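Local coordinates for hypothetical protein (Pseudomonas syringae pv. tomato, PDB 2PAG), which is of unknown function but binds calcium and belongs to the SMI1/KNR4 (SUKH) family, at residues G104-W109 against E119-V124; R9-P14 against V52-L57. All blocks are in the same frame, centred on the assembly; numbering follows the deposited sequence.

Interaction 1: residues G104-W109 against E119-V124. With CA (calcium ion), chain B.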
ATOM      1  N   GLY A 104       6.620 -10.714  -0.912  1.00 11.93           N
ATOM      2  CA  GLY A 104       5.675 -10.070  -1.807  1.00 11.80           C
ATOM      3  C   GLY A 104       4.223 -10.496  -1.796  1.00 11.62           C
ATOM      4  O   GLY A 104       3.386  -9.789  -2.365  1.00 11.66           O
ATOM      5  N   THR A 105       3.905 -11.629  -1.174  1.00 11.81           N
ATOM      6  CA  THR A 105       2.519 -12.076  -1.136  1.00 11.45           C
ATOM      7  C   THR A 105       1.672 -11.068  -0.364  1.00 11.09           C
ATOM      8  O   THR A 105       2.117 -10.535   0.650  1.00 10.94           O
ATOM      9  CB  THR A 105       2.389 -13.454  -0.447  1.00 12.68           C
ATOM     10  OG1 THR A 105       3.282 -14.387  -1.066  1.00 11.77           O
ATOM     11  CG2 THR A 105       0.950 -13.977  -0.558  1.00 14.42           C
ATOM     12  N   VAL A 106       0.467 -10.794  -0.859  1.00 10.55           N
ATOM     13  CA  VAL A 106      -0.442  -9.869  -0.183  1.00 11.32           C
ATOM     14  C   VAL A 106      -1.465 -10.704   0.570  1.00 12.85           C
ATOM     15  O   VAL A 106      -2.060 -11.628   0.010  1.00 13.10           O
ATOM     16  CB  VAL A 106      -1.189  -8.954  -1.173  1.00 12.85           C
ATOM     17  CG1 VAL A 106      -2.121  -8.022  -0.402  1.00 13.20           C
ATOM     18  CG2 VAL A 106      -0.187  -8.138  -1.981  1.00 12.95           C
ATOM     19  N   LEU A 107      -1.664 -10.377   1.841  1.00 12.21           N
ATOM     20  CA  LEU A 107      -2.604 -11.109   2.674  1.00 14.20           C
ATOM     21  C   LEU A 107      -3.621 -10.145   3.241  1.00 13.72           C
ATOM     22  O   LEU A 107      -3.437  -8.932   3.194  1.00 14.99           O
ATOM     23  CB  LEU A 107      -1.876 -11.771   3.844  1.00 13.39           C
ATOM     24  CG  LEU A 107      -0.624 -12.602   3.568  1.00 13.95           C
ATOM     25  CD1 LEU A 107      -0.012 -13.068   4.884  1.00 14.76           C
ATOM     26  CD2 LEU A 107      -0.987 -13.795   2.703  1.00 15.90           C
ATOM     27  N   LEU A 108      -4.696 -10.692   3.787  1.00 14.97           N
ATOM     28  CA  LEU A 108      -5.704  -9.858   4.411  1.00 13.92           C
ATOM     29  C   LEU A 108      -5.728 -10.245   5.879  1.00 15.68           C
ATOM     30  O   LEU A 108      -5.951 -11.410   6.212  1.00 15.81           O
ATOM     31  CB  LEU A 108      -7.073 -10.097   3.780  1.00 15.16           C
ATOM     32  CG  LEU A 108      -8.216  -9.325   4.441  1.00 16.58           C
ATOM     33  CD1 LEU A 108      -7.977  -7.820   4.353  1.00 17.18           C
ATOM     34  CD2 LEU A 108      -9.515  -9.718   3.755  1.00 18.32           C
ATOM     35  N   TRP A 109      -5.471  -9.278   6.753  1.00 15.58           N
ATOM     36  CA  TRP A 109      -5.476  -9.542   8.183  1.00 19.03           C
ATOM     37  C   TRP A 109      -6.789  -9.034   8.757  1.00 19.97           C
ATOM     38  O   TRP A 109      -7.109  -7.851   8.639  1.00 21.99           O
ATOM     39  CB  TRP A 109      -4.307  -8.830   8.854  1.00 17.89           C
ATOM     40  CG  TRP A 109      -4.164  -9.135  10.314  1.00 21.26           C
ATOM     41  CD1 TRP A 109      -3.474 -10.172  10.874  1.00 20.46           C
ATOM     42  CD2 TRP A 109      -4.713  -8.382  11.399  1.00 22.66           C
ATOM     43  NE1 TRP A 109      -3.553 -10.106  12.248  1.00 23.65           N
ATOM     44  CE2 TRP A 109      -4.311  -9.017  12.595  1.00 23.24           C
ATOM     45  CE3 TRP A 109      -5.508  -7.228  11.477  1.00 25.58           C
ATOM     46  CZ2 TRP A 109      -4.675  -8.536  13.860  1.00 26.09           C
ATOM     47  CZ3 TRP A 109      -5.870  -6.747  12.737  1.00 27.92           C
ATOM     48  CH2 TRP A 109      -5.452  -7.402  13.911  1.00 26.79           C
ATOM     49  N   GLU A 119      -7.709 -15.848   2.160  1.00 29.64           N
ATOM     50  CA  GLU A 119      -7.501 -15.242   0.849  1.00 29.81           C
ATOM     51  C   GLU A 119      -6.202 -14.452   0.724  1.00 27.59           C
ATOM     52  O   GLU A 119      -5.806 -13.728   1.641  1.00 29.83           O
ATOM     53  CB  GLU A 119      -8.687 -14.345   0.499  1.00 31.39           C
ATOM     54  CG  GLU A 119      -8.951 -13.231   1.494  1.00 34.76           C
ATOM     55  CD  GLU A 119     -10.295 -12.571   1.262  1.00 36.83           C
ATOM     56  OE1 GLU A 119     -10.574 -12.181   0.107  1.00 37.49           O
ATOM     57  OE2 GLU A 119     -11.073 -12.444   2.232  1.00 39.06           O
ATOM     58  N   SER A 120      -5.545 -14.596  -0.424  1.00 25.19           N
ATOM     59  CA  SER A 120      -4.292 -13.895  -0.680  1.00 23.05           C
ATOM     60  C   SER A 120      -4.100 -13.620  -2.167  1.00 21.30           C
ATOM     61  O   SER A 120      -4.800 -14.181  -3.014  1.00 20.88           O
ATOM     62  CB  SER A 120      -3.109 -14.709  -0.155  1.00 22.74           C
ATOM     63  OG  SER A 120      -2.961 -15.929  -0.863  1.00 23.19           O
ATOM     64  N   TRP A 121      -3.140 -12.755  -2.473  1.00 17.07           N
ATOM     65  CA  TRP A 121      -2.827 -12.375  -3.845  1.00 16.05           C
ATOM     66  C   TRP A 121      -1.338 -12.592  -4.080  1.00 15.27           C
ATOM     67  O   TRP A 121      -0.515 -12.288  -3.212  1.00 14.62           O
ATOM     68  CB  TRP A 121      -3.211 -10.910  -4.064  1.00 15.52           C
ATOM     69  CG  TRP A 121      -4.686 -10.696  -3.916  1.00 15.17           C
ATOM     70  CD1 TRP A 121      -5.618 -10.670  -4.916  1.00 17.34           C
ATOM     71  CD2 TRP A 121      -5.414 -10.581  -2.688  1.00 15.98           C
ATOM     72  NE1 TRP A 121      -6.884 -10.551  -4.385  1.00 16.34           N
ATOM     73  CE2 TRP A 121      -6.786 -10.494  -3.019  1.00 17.59           C
ATOM     74  CE3 TRP A 121      -5.041 -10.545  -1.337  1.00 14.05           C
ATOM     75  CZ2 TRP A 121      -7.787 -10.375  -2.045  1.00 16.13           C
ATOM     76  CZ3 TRP A 121      -6.041 -10.426  -0.368  1.00 17.89           C
ATOM     77  CH2 TRP A 121      -7.397 -10.343  -0.731  1.00 17.41           C
ATOM     78  N   GLU A 122      -0.994 -13.119  -5.251  1.00 15.08           N
ATOM     79  CA  GLU A 122       0.395 -13.426  -5.582  1.00 16.21           C
ATOM     80  C   GLU A 122       1.368 -12.261  -5.528  1.00 14.16           C
ATOM     81  O   GLU A 122       2.556 -12.465  -5.290  1.00 17.13           O
ATOM     82  CB  GLU A 122       0.487 -14.073  -6.968  1.00 17.80           C
ATOM     83  CG  GLU A 122      -0.134 -15.461  -7.084  1.00 23.85           C
ATOM     84  CD  GLU A 122      -1.630 -15.467  -6.853  1.00 27.84           C
ATOM     85  OE1 GLU A 122      -2.306 -14.498  -7.264  1.00 29.15           O
ATOM     86  OE2 GLU A 122      -2.134 -16.458  -6.272  1.00 32.69           O
ATOM     87  N   SER A 123       0.871 -11.052  -5.765  1.00 14.00           N
ATOM     88  CA  SER A 123       1.710  -9.859  -5.747  1.00 12.80           C
ATOM     89  C   SER A 123       0.861  -8.622  -5.521  1.00 12.72           C
ATOM     90  O   SER A 123      -0.376  -8.670  -5.611  1.00 10.83           O
ATOM     91  CB  SER A 123       2.450  -9.697  -7.079  1.00 13.66           C
ATOM     92  OG  SER A 123       1.574  -9.185  -8.076  1.00 13.00           O
ATOM     93  N   VAL A 124       1.535  -7.510  -5.236  1.00 12.31           N
ATOM     94  CA  VAL A 124       0.849  -6.247  -5.019  1.00 12.23           C
ATOM     95  C   VAL A 124       0.118  -5.834  -6.292  1.00 13.05           C
ATOM     96  O   VAL A 124      -0.912  -5.160  -6.238  1.00 11.92           O
ATOM     97  CB  VAL A 124       1.849  -5.145  -4.616  1.00 13.92           C
ATOM     98  CG1 VAL A 124       1.213  -3.784  -4.756  1.00 17.52           C
ATOM     99  CG2 VAL A 124       2.318  -5.378  -3.186  1.00 11.30           C
TER
HETATM  100 CA    CA B 201       4.562 -15.667   0.552  1.00 13.96          CA
HETATM  101  O   HOH W   1       4.269  -8.102  -4.245  1.00 13.28           O
HETATM  102  O   HOH W   2       3.181 -14.798  -3.769  1.00 22.62           O

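Interaction 2: residues R9-P14 against V52-L57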
ATOM      1  N   ARG A   9      -3.380   4.738 -13.567  1.00 14.72           N
ATOM      2  CA  ARG A   9      -3.058   6.126 -13.871  1.00 16.44           C
ATOM      3  C   ARG A   9      -4.189   6.829 -14.608  1.00 15.55           C
ATOM      4  O   ARG A   9      -4.534   7.964 -14.288  1.00 16.53           O
ATOM      5  CB  ARG A   9      -1.789   6.204 -14.722  1.00 19.37           C
ATOM      6  CG  ARG A   9      -0.577   5.507 -14.128  1.00 24.73           C
ATOM      7  CD  ARG A   9      -0.103   6.175 -12.870  1.00 28.93           C
ATOM      8  NE  ARG A   9       0.082   7.615 -13.036  1.00 31.03           N
ATOM      9  CZ  ARG A   9       0.740   8.377 -12.169  1.00 31.37           C
ATOM     10  NH1 ARG A   9       1.282   7.832 -11.088  1.00 30.93           N
ATOM     11  NH2 ARG A   9       0.838   9.687 -12.367  1.00 30.76           N
ATOM     12  N   GLU A  10      -4.765   6.154 -15.595  1.00 14.90           N
ATOM     13  CA  GLU A  10      -5.840   6.744 -16.378  1.00 16.75           C
ATOM     14  C   GLU A  10      -7.181   6.776 -15.641  1.00 17.56           C
ATOM     15  O   GLU A  10      -8.088   7.524 -16.021  1.00 22.50           O
ATOM     16  CB  GLU A  10      -5.951   6.006 -17.720  1.00 15.15           C
ATOM     17  CG  GLU A  10      -4.725   6.243 -18.599  1.00 15.44           C
ATOM     18  CD  GLU A  10      -4.806   5.609 -19.982  1.00 14.76           C
ATOM     19  OE1 GLU A  10      -5.879   5.096 -20.362  1.00 16.58           O
ATOM     20  OE2 GLU A  10      -3.773   5.638 -20.689  1.00 11.64           O
ATOM     21  N   ALA A  11      -7.302   5.988 -14.576  1.00 18.30           N
ATOM     22  CA  ALA A  11      -8.540   5.962 -13.805  1.00 18.54           C
ATOM     23  C   ALA A  11      -8.465   6.936 -12.636  1.00 18.50           C
ATOM     24  O   ALA A  11      -9.454   7.129 -11.918  1.00 17.92           O
ATOM     25  CB  ALA A  11      -8.813   4.555 -13.289  1.00 18.52           C
ATOM     26  N   ASN A  12      -7.294   7.546 -12.452  1.00 17.75           N
ATOM     27  CA  ASN A  12      -7.077   8.490 -11.357  1.00 17.90           C
ATOM     28  C   ASN A  12      -8.169   9.543 -11.261  1.00 18.71           C
ATOM     29  O   ASN A  12      -8.492  10.211 -12.247  1.00 17.63           O
ATOM     30  CB  ASN A  12      -5.731   9.200 -11.497  1.00 17.96           C
ATOM     31  CG  ASN A  12      -5.500  10.209 -10.386  1.00 20.29           C
ATOM     32  OD1 ASN A  12      -5.382   9.839  -9.220  1.00 15.57           O
ATOM     33  ND2 ASN A  12      -5.451  11.492 -10.743  1.00 22.20           N
ATOM     34  N   GLU A  13      -8.715   9.703 -10.061  1.00 17.09           N
ATOM     35  CA  GLU A  13      -9.785  10.664  -9.832  1.00 18.49           C
ATOM     36  C   GLU A  13      -9.269  12.001  -9.311  1.00 19.40           C
ATOM     37  O   GLU A  13      -8.450  12.056  -8.389  1.00 20.11           O
ATOM     38  CB  GLU A  13     -10.789  10.079  -8.842  1.00 17.59           C
ATOM     39  CG  GLU A  13     -11.273   8.685  -9.202  1.00 19.71           C
ATOM     40  CD  GLU A  13     -12.120   8.069  -8.106  1.00 20.05           C
ATOM     41  OE1 GLU A  13     -12.051   8.557  -6.958  1.00 22.85           O
ATOM     42  OE2 GLU A  13     -12.843   7.092  -8.385  1.00 21.93           O
ATOM     43  N   PRO A  14      -9.752  13.106  -9.888  1.00 19.66           N
ATOM     44  CA  PRO A  14      -9.295  14.416  -9.429  1.00 20.66           C
ATOM     45  C   PRO A  14      -9.695  14.705  -7.988  1.00 20.61           C
ATOM     46  O   PRO A  14     -10.779  14.318  -7.540  1.00 20.21           O
ATOM     47  CB  PRO A  14      -9.949  15.378 -10.421  1.00 22.82           C
ATOM     48  CG  PRO A  14     -11.195  14.657 -10.827  1.00 22.58           C
ATOM     49  CD  PRO A  14     -10.706  13.241 -11.003  1.00 20.92           C
ATOM     50  N   VAL A  52      -2.128   7.843  -7.002  1.00 13.18           N
ATOM     51  CA  VAL A  52      -3.442   7.576  -7.572  1.00 13.68           C
ATOM     52  C   VAL A  52      -4.590   7.515  -6.563  1.00 13.76           C
ATOM     53  O   VAL A  52      -4.462   6.966  -5.452  1.00 14.27           O
ATOM     54  CB  VAL A  52      -3.423   6.255  -8.395  1.00 13.81           C
ATOM     55  CG1 VAL A  52      -4.827   5.894  -8.853  1.00 13.24           C
ATOM     56  CG2 VAL A  52      -2.502   6.415  -9.599  1.00 14.64           C
ATOM     57  N   VAL A  53      -5.710   8.109  -6.964  1.00 13.59           N
ATOM     58  CA  VAL A  53      -6.931   8.131  -6.171  1.00 14.31           C
ATOM     59  C   VAL A  53      -7.967   7.376  -6.999  1.00 14.49           C
ATOM     60  O   VAL A  53      -8.229   7.744  -8.149  1.00 14.80           O
ATOM     61  CB  VAL A  53      -7.406   9.581  -5.938  1.00 14.26           C
ATOM     62  CG1 VAL A  53      -8.687   9.586  -5.125  1.00 14.53           C
ATOM     63  CG2 VAL A  53      -6.313  10.376  -5.234  1.00 16.55           C
ATOM     64  N   TYR A  54      -8.533   6.310  -6.434  1.00 14.02           N
ATOM     65  CA  TYR A  54      -9.532   5.520  -7.149  1.00 14.35           C
ATOM     66  C   TYR A  54     -10.384   4.607  -6.270  1.00 15.49           C
ATOM     67  O   TYR A  54      -9.897   4.016  -5.303  1.00 15.81           O
ATOM     68  CB  TYR A  54      -8.874   4.631  -8.208  1.00 16.78           C
ATOM     69  CG  TYR A  54      -9.887   3.779  -8.941  1.00 19.08           C
ATOM     70  CD1 TYR A  54     -10.610   4.298 -10.013  1.00 19.99           C
ATOM     71  CD2 TYR A  54     -10.184   2.487  -8.509  1.00 19.20           C
ATOM     72  CE1 TYR A  54     -11.608   3.555 -10.633  1.00 22.26           C
ATOM     73  CE2 TYR A  54     -11.182   1.736  -9.121  1.00 22.35           C
ATOM     74  CZ  TYR A  54     -11.890   2.277 -10.181  1.00 23.07           C
ATOM     75  OH  TYR A  54     -12.886   1.546 -10.788  1.00 23.84           O
ATOM     76  N   GLY A  55     -11.655   4.493  -6.637  1.00 17.67           N
ATOM     77  CA  GLY A  55     -12.569   3.613  -5.933  1.00 16.63           C
ATOM     78  C   GLY A  55     -12.849   3.889  -4.473  1.00 17.36           C
ATOM     79  O   GLY A  55     -12.862   5.040  -4.033  1.00 18.51           O
ATOM     80  N   SER A  56     -13.071   2.810  -3.724  1.00 19.23           N
ATOM     81  CA  SER A  56     -13.393   2.896  -2.301  1.00 19.44           C
ATOM     82  C   SER A  56     -12.248   2.507  -1.372  1.00 19.89           C
ATOM     83  O   SER A  56     -12.466   2.298  -0.178  1.00 19.73           O
ATOM     84  CB  SER A  56     -14.601   2.008  -1.985  1.00 20.18           C
ATOM     85  OG  SER A  56     -14.312   0.641  -2.241  1.00 21.84           O
ATOM     86  N   LEU A  57     -11.042   2.390  -1.916  1.00 17.26           N
ATOM     87  CA  LEU A  57      -9.872   2.037  -1.115  1.00 15.32           C
ATOM     88  C   LEU A  57      -8.782   3.082  -1.300  1.00 14.99           C
ATOM     89  O   LEU A  57      -8.579   3.591  -2.398  1.00 14.95           O
ATOM     90  CB  LEU A  57      -9.335   0.660  -1.517  1.00 13.18           C
ATOM     91  CG  LEU A  57     -10.203  -0.546  -1.137  1.00 12.42           C
ATOM     92  CD1 LEU A  57      -9.649  -1.801  -1.772  1.00 13.93           C
ATOM     93  CD2 LEU A  57     -10.250  -0.695   0.370  1.00 15.28           C
TER
HETATM   94  O   HOH W   3     -12.723   7.515  -4.893  1.00 35.38           O

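Interaction 1: residues G104-W109 against E119-V124
Thr105 OG1 is gripped by a calcium ion and by a water that leads to Glu122 across the contact. The metal lies 2.4 Å from Thr105 OG1, and Glu101 and Asp103 also bind it. The water, 2.7 Å from Thr105 OG1, donates a hydrogen bond to Glu122 O. OG1 stands anti to the carbonyl carbon (chi1 -53°), whereas CG2 of the same residue, anti to the backbone N, touches Trp121 O. The calcium-binding loop thus runs directly into an antiparallel strand pair, 106-109 with 119-121, at the edge of the four-stranded sheet of this SMI1/KNR4-family domain.

The register is fixed by one hydrogen-bonded pair, Val106 with Trp121. The bond from Val106 N to Trp121 O is 3.0 Å long and nearly straight, 171° at the hydrogen. Trp121 N returns the bond to Val106 O at 2.9 Å. The Val106 and Trp121 side chains share one sheet face. Leu107 CD2 meets Ser120 CB at 3.7 Å.

On the Val106 face, the two methyls divide the work. CG1, anti to the backbone N (chi1 180°), meets the benzo part of the indole, 4.0 Å from Trp121 CE3. CG2 instead meets Val124, the first residue of helix 124-132, at 3.9 Å from Val124 CG2. Val106 O and Leu108 CB both lie at the indole edge, near its plane; elsewhere the same ring meets Trp127 edge-to-face and also touches Tyr98. Before the helix, Ser123 is the N-cap residue: its OG makes a weak bond to Trp125 N and a further hydrogen bond with His126 ND1. A second water joins the two segments here, donating to Gly104 O at 2.7 Å and accepting from Val124 N.

Interaction 2: residues R9-P14 against V52-L57
Glu13 and Val53 cross their side chains at about a right angle, while their backbones are tied by Glu13 N donating to Val53 O at 2.8 Å. In that bond the donor is tilted 18° from the carbonyl plane. Asn12 comes to the same residue from its amide side: chi1 of 179° sets CG anti to the backbone N, and the further turn about chi2 brings OD1 to Val53 N, from which it accepts at 2.9 Å. This bond lies in the plane of the side-chain carbonyl, with an N-H...O angle of 161°. Both polar backbone atoms of Val53 are therefore taken, one by a side chain and one by the main chain. Asn12 OD1 also lies 3.4 Å from Val52 CA, and Asn12 CA makes a CA-H...O contact with Val53 O.

The motif is a helix end docked on an irregular loop: residues 9-14 run out of helix 2-11, and residues 52-57 follow helix 40-49 and contain a type II' beta turn from Tyr54 to Leu57. Gly55, with its positive phi, is the second residue of that turn. The extended Glu13 side chain runs past Tyr54 CA to the turn, where OE2 takes a weak hydrogen bond from Gly55 N at 3.3 Å.

Ala11 O lies at the edge of the Tyr54 ring, near its plane, 3.6 Å from Tyr54 CD1. Ala11 CB separately packs against the same carbon at 3.7 Å. At the far end Arg9, bent in mid-chain, approaches Val52 through its aliphatic part, CD lying 4.1 Å from Val52 CG2. The guanidinium has its own partners, for NH1 forms a salt bridge with Asp51 and a hydrogen bond with Thr48 O.

How the interactions relate
Both contacts lie toward the surface of the single domain, their centres about 21 Å apart, with nearest atoms about 8 Å apart and no touch. Interaction 1 is sheet-based: reciprocal backbone bonds join an outermost strand to its neighbour, beside a calcium site. Interaction 2 has no strand; an asparagine carbonyl oxygen and one backbone bond, helped by a weak carboxylate bond, tie a helix end to a loop, away from the metal. Interaction 1 has two buried valines, Val106 and Val124; interaction 2 has one, Val52. Helix 124-132 touches both regions, through Trp127 on Val106 and through Trp132 on Val52.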